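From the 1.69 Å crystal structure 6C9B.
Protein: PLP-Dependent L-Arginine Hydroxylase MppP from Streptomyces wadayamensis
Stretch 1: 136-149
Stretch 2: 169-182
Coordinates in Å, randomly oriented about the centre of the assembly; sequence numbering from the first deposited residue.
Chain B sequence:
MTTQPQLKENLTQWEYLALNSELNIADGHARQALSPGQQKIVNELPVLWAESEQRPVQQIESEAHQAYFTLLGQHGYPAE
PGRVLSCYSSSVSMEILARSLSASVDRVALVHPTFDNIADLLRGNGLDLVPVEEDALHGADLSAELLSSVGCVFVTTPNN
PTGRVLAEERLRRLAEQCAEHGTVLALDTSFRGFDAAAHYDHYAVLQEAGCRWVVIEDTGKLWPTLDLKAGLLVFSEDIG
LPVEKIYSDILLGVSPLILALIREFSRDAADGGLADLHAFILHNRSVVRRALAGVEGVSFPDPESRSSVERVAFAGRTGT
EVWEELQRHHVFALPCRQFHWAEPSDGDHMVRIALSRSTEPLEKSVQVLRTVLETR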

# COMPACT_ATOMS: atom_id res chain seq x y z
N ALA B 136 32.94 3.43 -3.42
CA ALA B 136 33.23 3.73 -2.02
C ALA B 136 32.55 2.73 -1.08
O ALA B 136 33.16 2.28 -0.10
CB ALA B 136 32.78 5.16 -1.68
N LEU B 137 31.29 2.39 -1.35
CA LEU B 137 30.54 1.51 -0.47
C LEU B 137 31.14 0.11 -0.40
O LEU B 137 31.25 -0.49 0.67
CB LEU B 137 29.10 1.41 -0.97
CG LEU B 137 28.20 0.42 -0.24
CD1 LEU B 137 28.01 0.86 1.18
CD2 LEU B 137 26.84 0.32 -0.97
N HIS B 138 31.49 -0.45 -1.55
CA HIS B 138 32.01 -1.81 -1.60
C HIS B 138 33.49 -1.88 -1.31
O HIS B 138 33.96 -2.89 -0.75
CB HIS B 138 31.72 -2.41 -2.99
CG HIS B 138 30.27 -2.55 -3.27
ND1 HIS B 138 29.54 -3.66 -2.89
CD2 HIS B 138 29.38 -1.69 -3.82
CE1 HIS B 138 28.27 -3.48 -3.22
NE2 HIS B 138 28.15 -2.30 -3.79
N GLY B 139 34.25 -0.84 -1.64
CA GLY B 139 35.70 -0.95 -1.69
C GLY B 139 36.41 -0.52 -0.44
O GLY B 139 37.57 -0.90 -0.24
N ALA B 140 35.77 0.26 0.44
CA ALA B 140 36.49 0.80 1.58
C ALA B 140 35.52 1.00 2.74
O ALA B 140 34.32 1.15 2.54
CB ALA B 140 37.16 2.12 1.24
N ASP B 141 36.08 1.02 3.95
CA ASP B 141 35.27 1.41 5.10
C ASP B 141 34.69 2.80 4.86
O ASP B 141 35.33 3.66 4.24
CB ASP B 141 36.11 1.45 6.37
CG ASP B 141 36.54 0.09 6.86
OD1 ASP B 141 36.28 -0.92 6.20
OD2 ASP B 141 37.16 0.05 7.95
N LEU B 142 33.50 3.06 5.39
CA LEU B 142 33.01 4.43 5.45
C LEU B 142 33.82 5.25 6.45
O LEU B 142 34.34 4.74 7.45
CB LEU B 142 31.53 4.47 5.83
CG LEU B 142 30.62 3.68 4.89
CD1 LEU B 142 29.15 3.77 5.36
CD2 LEU B 142 30.77 4.14 3.45
N SER B 143 33.94 6.54 6.16
CA SER B 143 34.78 7.39 6.99
C SER B 143 34.09 7.66 8.32
O SER B 143 32.87 7.62 8.44
CB SER B 143 35.09 8.70 6.26
OG SER B 143 33.97 9.56 6.27
N ALA B 144 34.90 7.92 9.35
CA ALA B 144 34.32 8.26 10.64
C ALA B 144 33.57 9.57 10.56
O ALA B 144 32.58 9.78 11.27
CB ALA B 144 35.42 8.32 11.70
N GLU B 145 34.04 10.48 9.69
CA GLU B 145 33.36 11.75 9.50
C GLU B 145 31.97 11.54 8.95
O GLU B 145 31.00 12.15 9.41
CB GLU B 145 34.19 12.63 8.57
CG GLU B 145 33.38 13.68 7.82
CD GLU B 145 34.21 14.85 7.34
OE1 GLU B 145 35.24 15.15 7.98
OE2 GLU B 145 33.84 15.47 6.32
N LEU B 146 31.84 10.64 7.97
CA LEU B 146 30.51 10.36 7.44
C LEU B 146 29.63 9.71 8.50
O LEU B 146 28.48 10.12 8.71
CB LEU B 146 30.62 9.46 6.21
CG LEU B 146 29.28 9.03 5.62
CD1 LEU B 146 28.46 10.24 5.17
CD2 LEU B 146 29.53 8.08 4.47
N LEU B 147 30.16 8.68 9.17
CA LEU B 147 29.32 7.92 10.09
C LEU B 147 28.86 8.78 11.26
O LEU B 147 27.73 8.62 11.73
CB LEU B 147 30.07 6.68 10.59
CG LEU B 147 30.18 5.59 9.52
CD1 LEU B 147 31.20 4.54 9.91
CD2 LEU B 147 28.83 4.96 9.26
N SER B 148 29.69 9.71 11.69
CA SER B 148 29.31 10.60 12.78
C SER B 148 28.34 11.69 12.33
O SER B 148 27.78 12.38 13.18
CB SER B 148 30.56 11.25 13.39
OG SER B 148 31.06 12.29 12.56
N SER B 149 28.12 11.84 11.02
CA SER B 149 27.20 12.84 10.51
C SER B 149 25.86 12.28 10.04
O SER B 149 24.99 13.07 9.69
CB SER B 149 27.84 13.59 9.34
OG SER B 149 27.96 12.76 8.21
N GLU B 169 31.68 -10.05 3.48
CA GLU B 169 32.74 -9.44 4.27
C GLU B 169 32.54 -7.94 4.39
O GLU B 169 32.86 -7.35 5.42
CB GLU B 169 34.11 -9.78 3.66
CG GLU B 169 34.30 -9.33 2.19
CD GLU B 169 33.87 -10.35 1.10
OE1 GLU B 169 33.09 -11.31 1.37
OE2 GLU B 169 34.33 -10.17 -0.05
N ARG B 170 31.97 -7.31 3.37
CA ARG B 170 31.71 -5.87 3.46
C ARG B 170 30.45 -5.59 4.28
O ARG B 170 30.43 -4.64 5.07
CB ARG B 170 31.59 -5.26 2.07
CG ARG B 170 31.25 -3.76 2.04
CD ARG B 170 32.21 -2.89 2.84
NE ARG B 170 33.58 -2.94 2.33
CZ ARG B 170 34.65 -2.50 3.01
NH1 ARG B 170 34.52 -1.98 4.22
NH2 ARG B 170 35.85 -2.59 2.47
N LEU B 171 29.40 -6.41 4.13
CA LEU B 171 28.26 -6.26 5.03
C LEU B 171 28.71 -6.36 6.47
O LEU B 171 28.31 -5.56 7.32
CB LEU B 171 27.18 -7.31 4.75
CG LEU B 171 25.95 -7.21 5.66
CD1 LEU B 171 25.19 -5.89 5.48
CD2 LEU B 171 24.96 -8.37 5.45
N ARG B 172 29.58 -7.33 6.76
CA ARG B 172 30.05 -7.51 8.13
C ARG B 172 30.77 -6.26 8.61
O ARG B 172 30.50 -5.76 9.71
CB ARG B 172 30.98 -8.74 8.21
CG ARG B 172 31.60 -8.93 9.60
CD ARG B 172 32.42 -10.22 9.66
NE ARG B 172 31.56 -11.37 9.37
CZ ARG B 172 31.61 -12.12 8.26
NH1 ARG B 172 30.74 -13.12 8.13
NH2 ARG B 172 32.51 -11.90 7.31
N ARG B 173 31.69 -5.74 7.80
CA ARG B 173 32.43 -4.55 8.21
C ARG B 173 31.51 -3.34 8.37
O ARG B 173 31.65 -2.56 9.32
CB ARG B 173 33.54 -4.25 7.21
CG ARG B 173 34.39 -3.05 7.61
CD ARG B 173 35.19 -3.33 8.91
NE ARG B 173 35.63 -2.09 9.55
CZ ARG B 173 35.67 -1.87 10.86
NH1 ARG B 173 35.29 -2.80 11.73
NH2 ARG B 173 36.10 -0.69 11.31
N LEU B 174 30.57 -3.17 7.45
CA LEU B 174 29.65 -2.04 7.55
C LEU B 174 28.78 -2.15 8.80
O LEU B 174 28.54 -1.15 9.49
CB LEU B 174 28.78 -2.01 6.29
CG LEU B 174 27.84 -0.85 6.08
CD1 LEU B 174 28.58 0.48 6.05
CD2 LEU B 174 27.10 -1.04 4.76
N ALA B 175 28.28 -3.34 9.10
CA ALA B 175 27.49 -3.52 10.32
C ALA B 175 28.34 -3.28 11.57
O ALA B 175 27.85 -2.70 12.55
CB ALA B 175 26.87 -4.91 10.34
N GLU B 176 29.60 -3.71 11.57
CA GLU B 176 30.48 -3.40 12.69
C GLU B 176 30.68 -1.89 12.84
O GLU B 176 30.65 -1.38 13.95
CB GLU B 176 31.83 -4.09 12.52
CG GLU B 176 31.75 -5.60 12.62
CD GLU B 176 33.07 -6.27 12.28
OE1 GLU B 176 34.04 -5.57 11.92
OE2 GLU B 176 33.14 -7.51 12.35
N GLN B 177 30.90 -1.18 11.72
CA GLN B 177 31.05 0.28 11.76
C GLN B 177 29.80 0.95 12.30
O GLN B 177 29.89 1.86 13.14
CB GLN B 177 31.38 0.84 10.37
CG GLN B 177 32.72 0.42 9.77
CD GLN B 177 33.10 1.35 8.68
OE1 GLN B 177 32.68 1.20 7.50
NE2 GLN B 177 33.84 2.40 9.06
N CYS B 178 28.61 0.51 11.85
CA CYS B 178 27.36 1.09 12.33
C CYS B 178 27.19 0.84 13.82
O CYS B 178 26.81 1.74 14.56
CB CYS B 178 26.16 0.55 11.55
SG CYS B 178 26.11 1.23 9.86
N ALA B 179 27.52 -0.38 14.27
CA ALA B 179 27.46 -0.67 15.70
C ALA B 179 28.39 0.23 16.50
O ALA B 179 28.04 0.70 17.60
CB ALA B 179 27.82 -2.12 15.96
N GLU B 180 29.63 0.39 16.01
CA GLU B 180 30.61 1.22 16.71
C GLU B 180 30.13 2.66 16.85
O GLU B 180 30.42 3.32 17.86
CB GLU B 180 31.96 1.14 15.97
CG GLU B 180 33.08 2.04 16.51
CD GLU B 180 33.62 1.60 17.86
OE1 GLU B 180 34.41 2.37 18.45
OE2 GLU B 180 33.28 0.49 18.32
N HIS B 181 29.37 3.15 15.87
CA HIS B 181 28.88 4.53 15.86
C HIS B 181 27.43 4.70 16.31
O HIS B 181 26.95 5.84 16.40
CB HIS B 181 29.02 5.12 14.45
CG HIS B 181 30.44 5.41 14.07
ND1 HIS B 181 30.99 6.67 14.20
CD2 HIS B 181 31.43 4.61 13.59
CE1 HIS B 181 32.25 6.64 13.81
NE2 HIS B 181 32.54 5.40 13.44
N GLY B 182 26.70 3.62 16.56
CA GLY B 182 25.30 3.77 16.93
C GLY B 182 24.38 4.09 15.78
O GLY B 182 23.26 4.56 16.00
O HOH W 1 36.18 -4.57 0.44
O HOH W 2 38.47 -1.72 3.68

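How does the end of the first helix in stretch 1 engage its neighbour? Leu137 is buried, and although its CA-to-CB bond runs sideways to the other stretch, the end of the side chain comes nearer, bringing CD1 to 4.2 Å from Leu174 CD2. Leu174 behaves in the same way, so the two leucines meet through their methyl tips. The next link is polar. This helix gives out at Ala140, the first residue to leave helical geometry, and Arg170 reaches the carbonyls near that end: its NE donates to His138 O at 3.1 Å. The His138 side chain plays little part, since its CB points away; what counts is its backbone oxygen, which also accepts from water 1 at 3.0 Å, while Arg170 NH2 donates to the same water at 2.9 Å.

Why is an arginine so well suited to the turn that follows? The Arg170 side chain leaves its helix toward stretch 1, with chi1 t and then chi2 and chi3 both p, a bent path that lays the guanidinium along Gly139, Ala140 and Asp141. The carbonyl carbon of Ala140 lies over one face, 3.5 Å from Arg170 NH1, whereas His138 O and Asp141 OD1 sit at the edge, near the plane, where the N-H groups point. Gly139 and Ala140 meet the guanidinium through their backbone, the CA-to-CB bond of Ala140 pointing away from stretch 2. Arg170 has 102 Å² covered by stretch 1, the largest share of any residue in the contact.

What does Asp141 add? Its carboxylate divides between two arginines one helical turn apart. OD1 forms a salt bridge with Arg170 NH1 at 2.9 Å, and OD2 forms another with Arg173 NE at 3.1 Å; in both, the nitrogen donates a hydrogen bond. Arg173 is held from a second side within its own helix, where its NH1 makes a salt bridge with Glu176 OE1 at 3.0 Å. The acid thus ties the loop to the helix through charge, although Asp141 itself remains exposed.

How is the loop backbone satisfied where it becomes buried? At Leu142 a single amide side chain serves both backbone polar groups: Leu142 N donates to Gln177 OE1 at 2.9 Å, and Gln177 NE2 donates to Leu142 O, also at 2.9 Å. Glutamine fits because it carries an acceptor and a donor side by side. The Leu142 side chain, meanwhile, packs its CD1 3.4 Å from Leu174 CD1, adding an apolar contact beside the polar pair.

What closes the contact along the second helix of stretch 1? Ser143 caps its start, its OG accepting from Leu146 N at 2.9 Å. Leu147 then points toward stretch 2, and its CB sits over the face of the His181 ring, 3.7 Å from the centroid, in a CH-pi contact; its CD1 also approaches Gln177 NE2 at 3.5 Å. The two helix axes cross at -59° and come no closer than 10.2 Å, so side chains bridge the gap. Altogether the stretches bury 618 Å².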